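Local coordinates for resiniferatoxin-binding, phosphotriesterase-related protein (Rhodobacter sphaeroides 2.4.1, PDB 3K2G) that binds resiniferatoxin and, as a binuclear zinc TIM-barrel member of the phosphotriesterase family, probably hydrolyses phosphoric esters, at the interface of chains A and B. Sequence-based numbering; all coordinates share one arbitrary frame. Chains: chain A/B, Resiniferatoxin-binding, phosphotriesterase-related protein.

Contact 1: the interface of chains A and B. Residues chain A 62-63, 66, 313-315; chain B 62-63, 66, 313-314.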
# COMPACT_ATOMS: atom_id res chain seq x y z
N SER A 62 -26.78 31.66 2.81
CA SER A 62 -26.76 32.40 1.56
C SER A 62 -25.56 31.88 0.77
O SER A 62 -24.64 31.30 1.35
CB SER A 62 -26.65 33.91 1.80
OG SER A 62 -25.55 34.23 2.64
N ILE A 63 -25.57 32.09 -0.54
CA ILE A 63 -24.49 31.60 -1.39
C ILE A 63 -23.08 32.07 -1.02
O ILE A 63 -22.13 31.30 -1.13
CB ILE A 63 -24.77 31.96 -2.87
CG1 ILE A 63 -23.72 31.31 -3.78
CG2 ILE A 63 -24.78 33.48 -3.06
CD1 ILE A 63 -24.10 31.31 -5.25
N LEU A 66 -21.21 29.87 1.94
CA LEU A 66 -21.15 28.43 1.85
C LEU A 66 -19.77 27.82 2.10
O LEU A 66 -19.67 26.76 2.72
CB LEU A 66 -21.67 27.96 0.50
CG LEU A 66 -23.15 28.22 0.23
CD1 LEU A 66 -23.52 27.61 -1.11
CD2 LEU A 66 -24.02 27.61 1.33
N ARG A 313 -31.59 23.44 -2.69
CA ARG A 313 -31.98 24.85 -2.60
C ARG A 313 -30.90 25.71 -1.95
O ARG A 313 -30.80 26.91 -2.22
CB ARG A 313 -33.28 25.00 -1.81
CG ARG A 313 -33.55 26.42 -1.28
CD ARG A 313 -33.77 27.45 -2.39
NE ARG A 313 -34.05 28.79 -1.86
CZ ARG A 313 -33.14 29.59 -1.31
NH1 ARG A 313 -31.87 29.21 -1.23
NH2 ARG A 313 -33.50 30.78 -0.84
N TYR A 314 -30.09 25.10 -1.09
CA TYR A 314 -29.03 25.82 -0.39
C TYR A 314 -27.63 25.43 -0.84
O TYR A 314 -26.68 25.52 -0.06
CB TYR A 314 -29.16 25.62 1.12
CG TYR A 314 -30.40 26.25 1.70
CD1 TYR A 314 -30.57 27.64 1.67
CD2 TYR A 314 -31.42 25.47 2.26
CE1 TYR A 314 -31.72 28.23 2.17
CE2 TYR A 314 -32.58 26.06 2.76
CZ TYR A 314 -32.72 27.44 2.71
OH TYR A 314 -33.86 28.05 3.19
N GLY A 315 -27.50 24.99 -2.09
CA GLY A 315 -26.21 24.62 -2.62
C GLY A 315 -25.78 23.19 -2.36
O GLY A 315 -24.70 22.78 -2.77
N SER B 62 -26.36 30.22 -9.64
CA SER B 62 -27.23 30.50 -8.50
C SER B 62 -27.06 29.36 -7.50
O SER B 62 -26.76 28.23 -7.89
CB SER B 62 -28.70 30.59 -8.93
OG SER B 62 -29.18 29.33 -9.36
N ILE B 63 -27.26 29.65 -6.23
CA ILE B 63 -27.11 28.66 -5.16
C ILE B 63 -27.86 27.36 -5.43
O ILE B 63 -27.42 26.27 -5.03
CB ILE B 63 -27.56 29.25 -3.80
CG1 ILE B 63 -27.23 28.28 -2.66
CG2 ILE B 63 -29.06 29.56 -3.81
CD1 ILE B 63 -27.49 28.86 -1.29
N LEU B 66 -25.61 24.73 -7.69
CA LEU B 66 -24.20 24.48 -7.40
C LEU B 66 -23.80 23.01 -7.39
O LEU B 66 -22.70 22.66 -7.84
CB LEU B 66 -23.80 25.14 -6.08
CG LEU B 66 -23.91 26.67 -6.08
CD1 LEU B 66 -23.46 27.20 -4.73
CD2 LEU B 66 -23.06 27.25 -7.20
N ARG B 313 -18.16 34.64 -3.52
CA ARG B 313 -19.41 35.26 -3.94
C ARG B 313 -20.35 34.25 -4.58
O ARG B 313 -21.58 34.39 -4.52
CB ARG B 313 -19.11 36.39 -4.93
CG ARG B 313 -20.17 36.61 -5.99
CD ARG B 313 -21.32 37.45 -5.50
NE ARG B 313 -22.30 37.70 -6.56
CZ ARG B 313 -23.39 36.97 -6.77
NH1 ARG B 313 -23.65 35.93 -5.98
NH2 ARG B 313 -24.23 37.28 -7.75
N TYR B 314 -19.79 33.22 -5.21
CA TYR B 314 -20.60 32.20 -5.86
C TYR B 314 -20.60 30.86 -5.13
O TYR B 314 -20.87 29.82 -5.74
CB TYR B 314 -20.14 31.99 -7.30
CG TYR B 314 -20.40 33.19 -8.18
CD1 TYR B 314 -21.70 33.55 -8.53
CD2 TYR B 314 -19.35 33.98 -8.65
CE1 TYR B 314 -21.95 34.67 -9.31
CE2 TYR B 314 -19.59 35.10 -9.43
CZ TYR B 314 -20.89 35.44 -9.76
OH TYR B 314 -21.12 36.55 -10.55
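A:Ile63 and B:Ile63, each opening a 3-10 helix (63-65) with helical backbone torsions, face each other across a two-fold axis and press against the partner's 3-10 helix 312-314, which A:Gly315 leaves with a positive phi of 86°. In this phosphotriesterase-family TIM-barrel protein the patch is a small apolar centre of the two-fold interface, made by van der Waals packing with no polar pair close enough to bond. The CB atoms of A:Ile63 and B:Ile63 meet at 4.0 Å. With CG1 anti to the backbone N (chi1 -173° in both copies), the longer branch of each isoleucine runs extended over the end of the opposing 3-10 helix: A:Ile63 CG1 lies 3.4 Å from the carbonyl carbon B:Tyr314 C. In the twin, B:Ile63 CG1 comes within 3.3 Å of A:Gly315 N. The short branch turns the other way, B:Ile63 CG2 resting 3.5 Å from A:Arg313 O, with the guanidinium NH1 of A:Arg313 alongside at 3.8 Å. Next to this knot the two leucines point tip to tip, A:Leu66 CD1 touching B:Leu66 CD1 at 3.6 Å. A:Leu66 also crosses B:Ile63 nearly at right angles. Both Tyr314 rings turn away from the partner chain; the B:Tyr314 ring carries B:Arg313 CG 3.7 Å above its centre, and its CE1 in turn sits over the B:Arg313 guanidinium, so that arginine folds back on its own chain.

Contact 2: the interface of chains A and B. Residues chain A 71, 269, 276; chain B 281, 329, 332.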
# COMPACT_ATOMS: atom_id res chain seq x y z
N GLN A 71 -16.76 24.33 6.29
CA GLN A 71 -15.64 24.11 7.19
C GLN A 71 -16.08 24.08 8.66
O GLN A 71 -15.27 23.82 9.55
CB GLN A 71 -14.58 25.20 7.01
CG GLN A 71 -14.18 25.47 5.56
CD GLN A 71 -13.82 24.21 4.80
OE1 GLN A 71 -13.04 23.38 5.27
NE2 GLN A 71 -14.39 24.06 3.61
N PHE A 269 -15.94 19.54 6.64
CA PHE A 269 -14.91 19.36 7.65
C PHE A 269 -15.64 19.77 8.91
O PHE A 269 -16.10 20.91 9.03
CB PHE A 269 -13.71 20.30 7.46
CG PHE A 269 -12.74 20.26 8.61
CD1 PHE A 269 -11.97 19.12 8.85
CD2 PHE A 269 -12.62 21.34 9.48
CE1 PHE A 269 -11.11 19.05 9.95
CE2 PHE A 269 -11.76 21.28 10.58
CZ PHE A 269 -11.00 20.13 10.82
N GLN A 276 -12.63 14.99 9.06
CA GLN A 276 -12.94 15.25 7.66
C GLN A 276 -13.72 14.13 6.98
O GLN A 276 -13.39 12.95 7.13
CB GLN A 276 -11.64 15.48 6.89
CG GLN A 276 -11.81 15.66 5.39
CD GLN A 276 -12.53 16.95 5.06
OE1 GLN A 276 -12.13 18.02 5.51
NE2 GLN A 276 -13.59 16.85 4.26
N ASP B 281 -7.14 16.31 1.85
CA ASP B 281 -6.47 15.38 2.75
C ASP B 281 -5.48 14.51 1.96
O ASP B 281 -4.37 14.27 2.41
CB ASP B 281 -7.47 14.48 3.49
CG ASP B 281 -7.82 15.01 4.88
OD1 ASP B 281 -7.13 15.93 5.37
OD2 ASP B 281 -8.78 14.49 5.48
N ARG B 329 -4.93 22.51 8.07
CA ARG B 329 -5.06 21.09 7.73
C ARG B 329 -3.67 20.46 7.68
O ARG B 329 -3.46 19.35 8.17
CB ARG B 329 -5.76 20.92 6.38
CG ARG B 329 -6.00 19.48 5.94
CD ARG B 329 -6.59 19.41 4.54
NE ARG B 329 -7.93 20.00 4.46
CZ ARG B 329 -9.05 19.39 4.88
NH1 ARG B 329 -8.99 18.17 5.41
NH2 ARG B 329 -10.22 20.01 4.78
N ARG B 332 -2.61 19.80 11.07
CA ARG B 332 -3.25 18.61 11.63
C ARG B 332 -2.52 17.36 11.13
O ARG B 332 -2.50 16.33 11.80
CB ARG B 332 -4.73 18.53 11.22
CG ARG B 332 -5.62 19.63 11.81
CD ARG B 332 -7.11 19.27 11.70
NE ARG B 332 -7.58 19.13 10.33
CZ ARG B 332 -7.91 20.15 9.54
NH1 ARG B 332 -7.83 21.40 9.99
NH2 ARG B 332 -8.33 19.93 8.30
O HOH W 1 -10.58 22.88 5.10
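The A:Phe269 ring and the B:Arg332 guanidinium meet tip to tip, the guanidinium over the ring face with the planes tilted 26° apart, in the tightly packed part of this interface of a phosphotriesterase-family protein. Ring atom A:Phe269 CZ sits over the centre of the guanidinium, 3.3 Å from B:Arg332 CZ, while B:Arg332 NH2 lies over the ring face in a cation-pi contact, 3.8 Å from the ring centroid. The opposite face of this guanidinium rests on its own helix, at B:Arg329 CA. A bend at chi3 (-63°) brings the B:Arg332 group back to that position. It points its NH2 edge at the face of the B:Arg329 guanidinium, near the rim, and the two groups are not stacked; the nearby carboxylate of B:Asp281 probably offsets part of their charge. The NH1 and NH2 ends of B:Arg329 both point at the side-chain amide oxygen of A:Gln276. B:Arg329 NH2 donates to A:Gln276 OE1 at 2.9 Å along the straighter path (154° at the hydrogen), and B:Arg329 NH1 donates to the same oxygen at 3.1 Å. OE1 lies in the guanidinium plane, but both nitrogens approach from the same face of the amide, well above its plane. B:Asp281 OD1 forms a salt bridge with B:Arg329 NH1 at 2.9 Å, its hydrogen bond weak, which helps fix how the guanidinium is turned. B:Asp281 OD2 packs against the aliphatic part of A:Gln276, 3.3 Å from CB. On the looser side, A:Gln71 OE1 stays 4.4 Å from B:Arg329 NH2 and a water bridges the two, 2.9 Å from that nitrogen. In the fold, A:Gln71 is a loop residue and chain A's short strands 269-270 and 275-276 lie between barrel strand 258-261 and helix 280-292; chain B brings helices 280-292 and 321-332, which follow barrel strands 258-261 and 299-301.

Contact 1 and contact 2 belong to one two-fold interface, their C-alpha centres about 21 Å apart. Contact 1 lies on the axis, where Ile63 and Leu66 meet their own copies and also the partner's 313-315 segment; contact 2 lies off it, joins unlike segments and has a twin with the chains exchanged. They share no residue, but helix 66-70 of contact 1 runs directly into A:Gln71 of contact 2, and 3-10 helix 312-314 precedes helix 321-332. An apolar centre is thus flanked by polar sites, as might suit a stable dimer within the deposited tetramer, though the structure alone does not show its state in solution.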